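Local coordinates for protein soluble lytic transglycosylase B3 (Pseudomonas aeruginosa, PDB 5ANZ) that probably cleaves the peptidoglycan of the bacterial cell wall as a lytic transglycosylase, and binds a calcium ion, at residues Gly124-Arg129 with Val217-Asp222; Val138-Met143 with Arg321-Tyr326; Ile195-Gly200 with Gln204-Pro209. All coordinates share one frame; numbering follows the deposited sequence.

Contact 1 (Gly124-Arg129 with Val217-Asp222); sequences GEVDAR and VDFDGD. With CA (calcium ion), chain B.
Phe219 reaches out of the calcium loop and points its ring at helix 120-130, edge toward Glu125, with Val126 beside it. With CG anti to the backbone N (chi1 179°), the side chain extends toward the helix, while the backbone of its neighbours bends round the metal. CB and CG touch neither residue and only carry the ring across. CD1 lies 4.2 Å from the Val126 methyl CG2, and CE1 comes closer to that CG2, at 3.8 Å, in an oblique approach. At the tip, CZ meets the carboxylate of Glu125, with OE1 3.3 Å from CZ near the ring plane; Glu125 CB is 4.2 Å from the same CZ. CE2 is the next nearest carbon to OE1. The ring edge carries slightly positive C-H groups, so a carboxylate oxygen is a suitable neighbour there, and aliphatic valine suits the CD1-CE1 side; Ile122 and Ala236 add further apolar contacts. Behind the ring, alternate aspartates turn inward: Asp218 OD1 binds calcium at 2.4 Å, Asp220 OD1 at 2.3 Å and Asp222 OD1 at 2.4 Å. Asp218 OD1 also accepts a hydrogen bond from Gly221 N, an Asx motif, and Gly221 has the positive phi (89°) that glycine tolerates easily. Lys224 O, Asp233 and a water complete the coordination. This spacing of aspartates, closed by an acidic residue farther on, is characteristic of an EF-hand-like calcium loop.

Contact 2 (Val138-Met143 with Arg321-Tyr326); sequences VAIWGM and RAILKY
A methyl group of Ile140 sits on the face of the Tyr326 ring, and the other branch of the same isoleucine reaches Ile323. The two branches divide the work. CG2 is anti to the backbone N, CG1 having taken the position beside that nitrogen, and it is CG2 that stands over the tyrosine. It lies 3.7 Å from the ring centroid, only 17° off the ring normal, a CH-pi contact. Its offset is toward the phenol end of the ring, and both CZ and CE2 are 3.6 Å from it. The longer branch is bent at its end by a chi2 of -81°, which carries CD1 to the CG2 methyl of Ile323 at 4.1 Å, a looser apolar touch. Isoleucine suits this place because it has a short methyl for the ring and a longer ethyl arm whose CD1 reaches Ile323.

Tyr326 has a chi1 of -148°, about 30° from anti, which goes with a ring that turns one face to Ile140 CG2. Its hydroxyl is hydrogen-bonded to the backbone O of Thr205, and Tyr241 meets the ring edge-to-face. Tyr332, from helix 330-343, packs against both isoleucines. Helix 134-145 is thus joined to segment 321-326 in the interior of the lysozyme-like transglycosylase domain. The contact includes part of its sugar site, for Tyr326 is seen to bind N-acetylglucosamine in a structure of this protein, although the sugar is absent here.

Contact 3 (Ile195-Gly200 with Gln204-Pro209); sequences IGSWAG and QTQFIP
Gly200 meets Ile208 and Pro209 largely through its carbonyl, and although the two segments lie close together in the chain, no hydrogen bond runs from one to the other. The carbonyl O of Gly200 is the chief point of touch: it lies 3.4 Å from CD of the Pro209 ring and 3.7 Å from CA of Ile208. Both partners are carbon atoms, so these are van der Waals contacts. Gly200 closes a type I beta turn that starts at Ser197, with its N bonded to Ser197 O at 3.0 Å. Its phi is 92°, and at these backbone angles a CB would press on the carbonyl O of Ala199, which is why glycine suits the place.

The second touch is made by side chains. Gln206, whose backbone is in the left-handed region unusual for a residue other than glycine, is folded at chi2 (-74°), which swings its amide toward the turn and puts OE1 3.7 Å from CB of Ser197. The amide nitrogen of Gln206 is held by the carbonyls of Gly203 and Met151, so bonds on the NE2 side help fix the amide group. Ser197 OG stands between its own backbone N and carbonyl carbon (chi1 81°) and accepts from Ala199 N at 3.3 Å, forming an ST turn; a short hydroxyl side chain is well suited to this.

Ile208, which is part of the N-acetylglucosamine site, occupies the N-cap, and Pro209 begins the helix; in this first turn a backbone N-H is not needed for a helix bond, so proline's lack of one costs nothing. Strand 195-196 pairs antiparallel with strand 154-155, Ile208 and Pro209 pack on helix 170-186, and Phe207 and Thr205 touch helix 231-244.

In the fold
All three contacts fall in the transglycosylase domain. Contacts 2 and 3 have centres about 15 Å apart and touch directly: Trp141 NE1 is hydrogen-bonded to Gln204 OE1, and Phe207 packs on Tyr326. Contact 1 lies farther out, its centre about 18 Å from that of contact 2 and about 21 Å from that of contact 3. Along the chain, helices 120-130 and 134-145 come first, then both segments of contact 3, the calcium loop and finally 321-326. Helix 231-244 borders all three. The side chains of the sugar-site residues Ile208 and Tyr326, from distant parts of the sequence, come within about 9 Å of each other, with calcium bound at the domain's periphery.

Contact 1 (Gly124-Arg129 with Val217-Asp222)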
loop_
_atom_site.group_PDB
_atom_site.type_symbol
_atom_site.label_atom_id
_atom_site.label_comp_id
_atom_site.label_asym_id
_atom_site.label_seq_id
_atom_site.Cartn_x
_atom_site.Cartn_y
_atom_site.Cartn_z
ATOM N N GLY A 124 14.518 11.414 15.683
ATOM C CA GLY A 124 15.065 10.765 16.863
ATOM C C GLY A 124 14.034 10.713 17.971
ATOM O O GLY A 124 13.866 9.693 18.633
ATOM N N GLU A 125 13.339 11.826 18.172
ATOM C CA GLU A 125 12.298 11.908 19.185
ATOM C C GLU A 125 11.109 11.011 18.824
ATOM O O GLU A 125 10.469 10.432 19.701
ATOM C CB GLU A 125 11.858 13.365 19.368
ATOM C CG GLU A 125 13.001 14.233 19.889
ATOM C CD GLU A 125 12.659 15.709 19.993
ATOM O OE1 GLU A 125 11.725 16.164 19.305
ATOM O OE2 GLU A 125 13.337 16.415 20.773
ATOM N N VAL A 126 10.828 10.883 17.531
ATOM C CA VAL A 126 9.736 10.032 17.072
ATOM C C VAL A 126 10.117 8.556 17.154
ATOM O O VAL A 126 9.337 7.747 17.646
ATOM C CB VAL A 126 9.331 10.380 15.627
ATOM C CG1 VAL A 126 8.435 9.295 15.047
ATOM C CG2 VAL A 126 8.636 11.745 15.583
ATOM N N ASP A 127 11.307 8.233 16.637
ATOM C CA ASP A 127 11.911 6.893 16.684
ATOM C C ASP A 127 11.893 6.380 18.120
ATOM O O ASP A 127 11.599 5.211 18.364
ATOM C CB ASP A 127 13.355 6.947 16.116
ATOM C CG ASP A 127 14.033 5.571 15.983
ATOM O OD1 ASP A 127 14.045 4.797 16.968
ATOM O OD2 ASP A 127 14.622 5.296 14.893
ATOM N N ALA A 128 12.193 7.273 19.063
ATOM C CA ALA A 128 12.277 6.918 20.473
ATOM C C ALA A 128 10.923 6.894 21.186
ATOM O O ALA A 128 10.700 6.053 22.057
ATOM C CB ALA A 128 13.233 7.870 21.194
ATOM N N ARG A 129 10.017 7.802 20.830
ATOM C CA ARG A 129 8.716 7.842 21.498
ATOM C C ARG A 129 7.766 6.718 21.050
ATOM O O ARG A 129 6.985 6.203 21.853
ATOM C CB ARG A 129 8.030 9.194 21.283
ATOM C CG ARG A 129 6.557 9.159 21.638
ATOM C CD ARG A 129 6.022 10.501 22.090
ATOM N NE ARG A 129 4.744 10.345 22.786
ATOM C CZ ARG A 129 3.973 11.355 23.179
ATOM N NH1 ARG A 129 4.342 12.607 22.942
ATOM N NH2 ARG A 129 2.829 11.111 23.803
ATOM N N VAL A 217 -1.297 12.626 14.898
ATOM C CA VAL A 217 -0.643 13.099 16.102
ATOM C C VAL A 217 -0.334 14.584 16.027
ATOM O O VAL A 217 0.049 15.070 14.965
ATOM C CB VAL A 217 0.686 12.332 16.315
ATOM C CG1 VAL A 217 1.500 12.960 17.426
ATOM C CG2 VAL A 217 0.402 10.854 16.585
ATOM N N ASP A 218 -0.479 15.296 17.144
ATOM C CA ASP A 218 0.041 16.657 17.268
ATOM C C ASP A 218 1.411 16.618 17.938
ATOM O O ASP A 218 1.515 16.577 19.181
ATOM C CB ASP A 218 -0.930 17.534 18.075
ATOM C CG ASP A 218 -0.392 18.930 18.318
ATOM O OD1 ASP A 218 0.549 19.345 17.604
ATOM O OD2 ASP A 218 -0.918 19.620 19.222
ATOM N N PHE A 219 2.464 16.612 17.122
ATOM C CA PHE A 219 3.820 16.444 17.617
ATOM C C PHE A 219 4.290 17.636 18.425
ATOM O O PHE A 219 4.905 17.471 19.470
ATOM C CB PHE A 219 4.798 16.205 16.458
ATOM C CG PHE A 219 6.223 16.052 16.902
ATOM C CD1 PHE A 219 6.651 14.877 17.498
ATOM C CD2 PHE A 219 7.142 17.076 16.713
ATOM C CE1 PHE A 219 7.965 14.731 17.916
ATOM C CE2 PHE A 219 8.463 16.926 17.124
ATOM C CZ PHE A 219 8.870 15.751 17.719
ATOM N N ASP A 220 4.007 18.838 17.944
ATOM C CA ASP A 220 4.595 20.033 18.558
ATOM C C ASP A 220 3.722 20.650 19.654
ATOM O O ASP A 220 4.190 21.496 20.409
ATOM C CB ASP A 220 4.897 21.078 17.484
ATOM C CG ASP A 220 3.645 21.609 16.823
ATOM O OD1 ASP A 220 2.974 20.840 16.111
ATOM O OD2 ASP A 220 3.331 22.804 17.012
ATOM N N GLY A 221 2.460 20.236 19.735
ATOM C CA GLY A 221 1.584 20.661 20.818
ATOM C C GLY A 221 0.792 21.939 20.600
ATOM O O GLY A 221 0.229 22.491 21.545
ATOM N N ASP A 222 0.726 22.415 19.363
ATOM C CA ASP A 222 -0.021 23.635 19.085
ATOM C C ASP A 222 -1.530 23.383 18.991
ATOM O O ASP A 222 -2.306 24.316 18.785
ATOM C CB ASP A 222 0.504 24.308 17.815
ATOM C CG ASP A 222 0.267 23.483 16.545
ATOM O OD1 ASP A 222 0.013 22.259 16.634
ATOM O OD2 ASP A 222 0.355 24.069 15.442
HETATM CA CA CA B . 0.785 20.335 15.484
HETATM O O HOH W 1 0.955 22.004 13.819
#

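Contact 2 (Val138-Met143 with Arg321-Tyr326)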
loop_
_atom_site.group_PDB
_atom_site.type_symbol
_atom_site.label_atom_id
_atom_site.label_comp_id
_atom_site.label_asym_id
_atom_site.label_seq_id
_atom_site.Cartn_x
_atom_site.Cartn_y
_atom_site.Cartn_z
ATOM N N VAL A 138 10.556 7.367 7.180
ATOM C CA VAL A 138 10.917 8.184 6.033
ATOM C C VAL A 138 10.639 7.450 4.713
ATOM O O VAL A 138 10.237 8.067 3.737
ATOM C CB VAL A 138 12.390 8.650 6.121
ATOM C CG1 VAL A 138 12.860 9.285 4.802
ATOM C CG2 VAL A 138 12.536 9.668 7.281
ATOM N N ALA A 139 10.801 6.126 4.685
ATOM C CA ALA A 139 10.488 5.404 3.460
ATOM C C ALA A 139 9.005 5.492 3.129
ATOM O O ALA A 139 8.636 5.641 1.975
ATOM C CB ALA A 139 10.933 3.931 3.572
ATOM N N ILE A 140 8.152 5.380 4.143
ATOM C CA ILE A 140 6.705 5.479 3.907
ATOM C C ILE A 140 6.383 6.882 3.368
ATOM O O ILE A 140 5.598 7.043 2.422
ATOM C CB ILE A 140 5.912 5.203 5.203
ATOM C CG1 ILE A 140 6.004 3.722 5.625
ATOM C CG2 ILE A 140 4.428 5.645 5.038
ATOM C CD1 ILE A 140 5.063 2.742 4.913
ATOM N N TRP A 141 6.991 7.884 3.987
ATOM C CA TRP A 141 6.802 9.268 3.594
ATOM C C TRP A 141 7.203 9.460 2.124
ATOM O O TRP A 141 6.527 10.131 1.354
ATOM C CB TRP A 141 7.657 10.149 4.498
ATOM C CG TRP A 141 7.428 11.629 4.479
ATOM C CD1 TRP A 141 6.291 12.316 4.125
ATOM C CD2 TRP A 141 8.382 12.607 4.891
ATOM N NE1 TRP A 141 6.500 13.673 4.307
ATOM C CE2 TRP A 141 7.775 13.870 4.769
ATOM C CE3 TRP A 141 9.698 12.534 5.374
ATOM C CZ2 TRP A 141 8.441 15.048 5.102
ATOM C CZ3 TRP A 141 10.348 13.694 5.718
ATOM C CH2 TRP A 141 9.726 14.938 5.576
ATOM N N GLY A 142 8.318 8.861 1.734
ATOM C CA GLY A 142 8.744 8.904 0.339
ATOM C C GLY A 142 7.758 8.225 -0.602
ATOM O O GLY A 142 7.447 8.751 -1.672
ATOM N N MET A 143 7.278 7.044 -0.216
ATOM C CA MET A 143 6.364 6.293 -1.069
ATOM C C MET A 143 4.976 6.929 -1.139
ATOM O O MET A 143 4.307 6.833 -2.165
ATOM C CB MET A 143 6.246 4.834 -0.587
ATOM C CG MET A 143 7.491 3.998 -0.860
ATOM S SD MET A 143 7.880 3.845 -2.605
ATOM C CE MET A 143 6.462 2.872 -3.137
ATOM N N ARG A 321 4.093 -7.138 7.383
ATOM C CA ARG A 321 2.656 -7.116 7.592
ATOM C C ARG A 321 2.177 -5.756 8.082
ATOM O O ARG A 321 1.075 -5.323 7.742
ATOM C CB ARG A 321 2.244 -8.220 8.577
ATOM C CG ARG A 321 2.619 -9.621 8.109
ATOM C CD ARG A 321 2.232 -10.677 9.144
ATOM N NE ARG A 321 0.781 -10.767 9.321
ATOM C CZ ARG A 321 0.174 -11.420 10.313
ATOM N NH1 ARG A 321 0.883 -12.047 11.244
ATOM N NH2 ARG A 321 -1.152 -11.440 10.374
ATOM N N ALA A 322 2.990 -5.088 8.897
ATOM C CA ALA A 322 2.635 -3.747 9.375
ATOM C C ALA A 322 2.548 -2.752 8.215
ATOM O O ALA A 322 1.647 -1.914 8.153
ATOM C CB ALA A 322 3.657 -3.262 10.413
ATOM N N ILE A 323 3.502 -2.833 7.305
ATOM C CA ILE A 323 3.499 -1.946 6.158
ATOM C C ILE A 323 2.268 -2.204 5.293
ATOM O O ILE A 323 1.682 -1.284 4.742
ATOM C CB ILE A 323 4.776 -2.125 5.333
ATOM C CG1 ILE A 323 5.995 -1.769 6.191
ATOM C CG2 ILE A 323 4.688 -1.288 4.051
ATOM C CD1 ILE A 323 7.311 -2.300 5.620
ATOM N N LEU A 324 1.841 -3.460 5.206
ATOM C CA LEU A 324 0.666 -3.784 4.392
ATOM C C LEU A 324 -0.605 -3.120 4.906
ATOM O O LEU A 324 -1.575 -2.930 4.159
ATOM C CB LEU A 324 0.480 -5.300 4.332
ATOM C CG LEU A 324 1.465 -6.065 3.460
ATOM C CD1 LEU A 324 1.247 -7.561 3.664
ATOM C CD2 LEU A 324 1.261 -5.709 2.012
ATOM N N LYS A 325 -0.615 -2.762 6.184
ATOM C CA LYS A 325 -1.790 -2.105 6.740
ATOM C C LYS A 325 -1.846 -0.654 6.250
ATOM O O LYS A 325 -2.887 -0.001 6.308
ATOM C CB LYS A 325 -1.779 -2.178 8.270
ATOM C CG LYS A 325 -1.845 -3.595 8.813
ATOM C CD LYS A 325 -1.993 -3.595 10.323
ATOM C CE LYS A 325 -2.300 -4.985 10.867
ATOM N NZ LYS A 325 -1.084 -5.832 10.990
ATOM N N TYR A 326 -0.718 -0.154 5.748
ATOM C CA TYR A 326 -0.643 1.207 5.232
ATOM C C TYR A 326 -1.154 1.205 3.789
ATOM O O TYR A 326 -1.923 2.084 3.379
ATOM C CB TYR A 326 0.810 1.757 5.327
ATOM C CG TYR A 326 0.898 3.250 5.553
ATOM C CD1 TYR A 326 0.518 4.133 4.564
ATOM C CD2 TYR A 326 1.349 3.781 6.768
ATOM C CE1 TYR A 326 0.572 5.494 4.764
ATOM C CE2 TYR A 326 1.404 5.162 6.979
ATOM C CZ TYR A 326 1.016 6.004 5.969
ATOM O OH TYR A 326 1.079 7.371 6.138
#

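Contact 3 (Ile195-Gly200 with Gln204-Pro209)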
loop_
_atom_site.group_PDB
_atom_site.type_symbol
_atom_site.label_atom_id
_atom_site.label_comp_id
_atom_site.label_asym_id
_atom_site.label_seq_id
_atom_site.Cartn_x
_atom_site.Cartn_y
_atom_site.Cartn_z
ATOM N N ILE A 195 -5.832 19.416 1.335
ATOM C CA ILE A 195 -5.482 18.897 0.031
ATOM C C ILE A 195 -5.179 17.405 0.120
ATOM O O ILE A 195 -4.733 16.904 1.154
ATOM C CB ILE A 195 -4.258 19.633 -0.557
ATOM C CG1 ILE A 195 -4.553 21.121 -0.698
ATOM C CG2 ILE A 195 -3.878 19.041 -1.897
ATOM C CD1 ILE A 195 -5.789 21.381 -1.454
ATOM N N GLY A 196 -5.430 16.703 -0.973
ATOM C CA GLY A 196 -5.116 15.284 -1.035
ATOM C C GLY A 196 -5.402 14.699 -2.412
ATOM O O GLY A 196 -5.576 15.427 -3.410
ATOM N N SER A 197 -5.448 13.374 -2.477
ATOM C CA SER A 197 -5.681 12.669 -3.737
ATOM C C SER A 197 -7.162 12.580 -4.099
ATOM O O SER A 197 -8.029 12.925 -3.292
ATOM C CB SER A 197 -5.104 11.249 -3.641
ATOM O OG SER A 197 -6.046 10.428 -2.952
ATOM N N TRP A 198 -7.457 12.064 -5.293
ATOM C CA TRP A 198 -8.836 11.953 -5.777
ATOM C C TRP A 198 -9.719 11.107 -4.864
ATOM O O TRP A 198 -10.940 11.272 -4.851
ATOM C CB TRP A 198 -8.864 11.367 -7.188
ATOM C CG TRP A 198 -8.449 9.933 -7.259
ATOM C CD1 TRP A 198 -7.192 9.455 -7.493
ATOM C CD2 TRP A 198 -9.292 8.793 -7.083
ATOM N NE1 TRP A 198 -7.203 8.078 -7.486
ATOM C CE2 TRP A 198 -8.478 7.648 -7.239
ATOM C CE3 TRP A 198 -10.656 8.621 -6.830
ATOM C CZ2 TRP A 198 -8.986 6.356 -7.131
ATOM C CZ3 TRP A 198 -11.161 7.333 -6.727
ATOM C CH2 TRP A 198 -10.327 6.219 -6.878
ATOM N N ALA A 199 -9.101 10.203 -4.102
ATOM C CA ALA A 199 -9.857 9.278 -3.276
ATOM C C ALA A 199 -9.905 9.716 -1.823
ATOM O O ALA A 199 -10.337 8.954 -0.956
ATOM C CB ALA A 199 -9.263 7.878 -3.375
ATOM N N GLY A 200 -9.447 10.929 -1.537
ATOM C CA GLY A 200 -9.539 11.437 -0.182
ATOM C C GLY A 200 -8.342 11.173 0.714
ATOM O O GLY A 200 -8.392 11.479 1.903
ATOM N N GLN A 204 0.627 14.868 3.727
ATOM C CA GLN A 204 1.936 14.260 3.554
ATOM C C GLN A 204 1.887 12.781 3.846
ATOM O O GLN A 204 2.669 12.010 3.279
ATOM C CB GLN A 204 2.968 14.924 4.449
ATOM C CG GLN A 204 3.058 16.426 4.212
ATOM C CD GLN A 204 4.391 17.002 4.590
ATOM O OE1 GLN A 204 5.406 16.311 4.566
ATOM N NE2 GLN A 204 4.406 18.295 4.934
ATOM N N THR A 205 0.966 12.387 4.720
ATOM C CA THR A 205 0.859 10.986 5.117
ATOM C C THR A 205 -0.074 10.181 4.197
ATOM O O THR A 205 -0.077 8.947 4.226
ATOM C CB THR A 205 0.331 10.878 6.554
ATOM O OG1 THR A 205 -0.936 11.536 6.618
ATOM C CG2 THR A 205 1.292 11.555 7.527
ATOM N N GLN A 206 -0.901 10.886 3.427
ATOM C CA GLN A 206 -1.967 10.281 2.618
ATOM C C GLN A 206 -2.907 9.421 3.456
ATOM O O GLN A 206 -3.410 8.388 2.996
ATOM C CB GLN A 206 -1.371 9.481 1.459
ATOM C CG GLN A 206 -0.623 10.393 0.464
ATOM C CD GLN A 206 -1.570 11.213 -0.405
ATOM O OE1 GLN A 206 -2.251 10.671 -1.291
ATOM N NE2 GLN A 206 -1.625 12.517 -0.154
ATOM N N PHE A 207 -3.170 9.883 4.681
ATOM C CA PHE A 207 -4.239 9.314 5.510
ATOM C C PHE A 207 -5.619 9.659 4.951
ATOM O O PHE A 207 -5.859 10.828 4.649
ATOM C CB PHE A 207 -4.201 9.884 6.923
ATOM C CG PHE A 207 -3.105 9.354 7.824
ATOM C CD1 PHE A 207 -2.253 8.332 7.431
ATOM C CD2 PHE A 207 -2.989 9.879 9.114
ATOM C CE1 PHE A 207 -1.281 7.851 8.319
ATOM C CE2 PHE A 207 -2.036 9.399 10.008
ATOM C CZ PHE A 207 -1.187 8.388 9.615
ATOM N N ILE A 208 -6.548 8.706 4.885
ATOM C CA ILE A 208 -7.953 9.077 4.680
ATOM C C ILE A 208 -8.472 9.679 5.993
ATOM O O ILE A 208 -7.884 9.468 7.051
ATOM C CB ILE A 208 -8.818 7.877 4.242
ATOM C CG1 ILE A 208 -8.788 6.771 5.297
ATOM C CG2 ILE A 208 -8.348 7.337 2.895
ATOM C CD1 ILE A 208 -9.669 5.559 4.944
ATOM N N PRO A 209 -9.563 10.453 5.926
ATOM C CA PRO A 209 -10.033 11.165 7.118
ATOM C C PRO A 209 -10.226 10.290 8.369
ATOM O O PRO A 209 -9.788 10.700 9.451
ATOM C CB PRO A 209 -11.361 11.758 6.645
ATOM C CG PRO A 209 -11.059 12.101 5.168
ATOM C CD PRO A 209 -10.243 10.913 4.701
#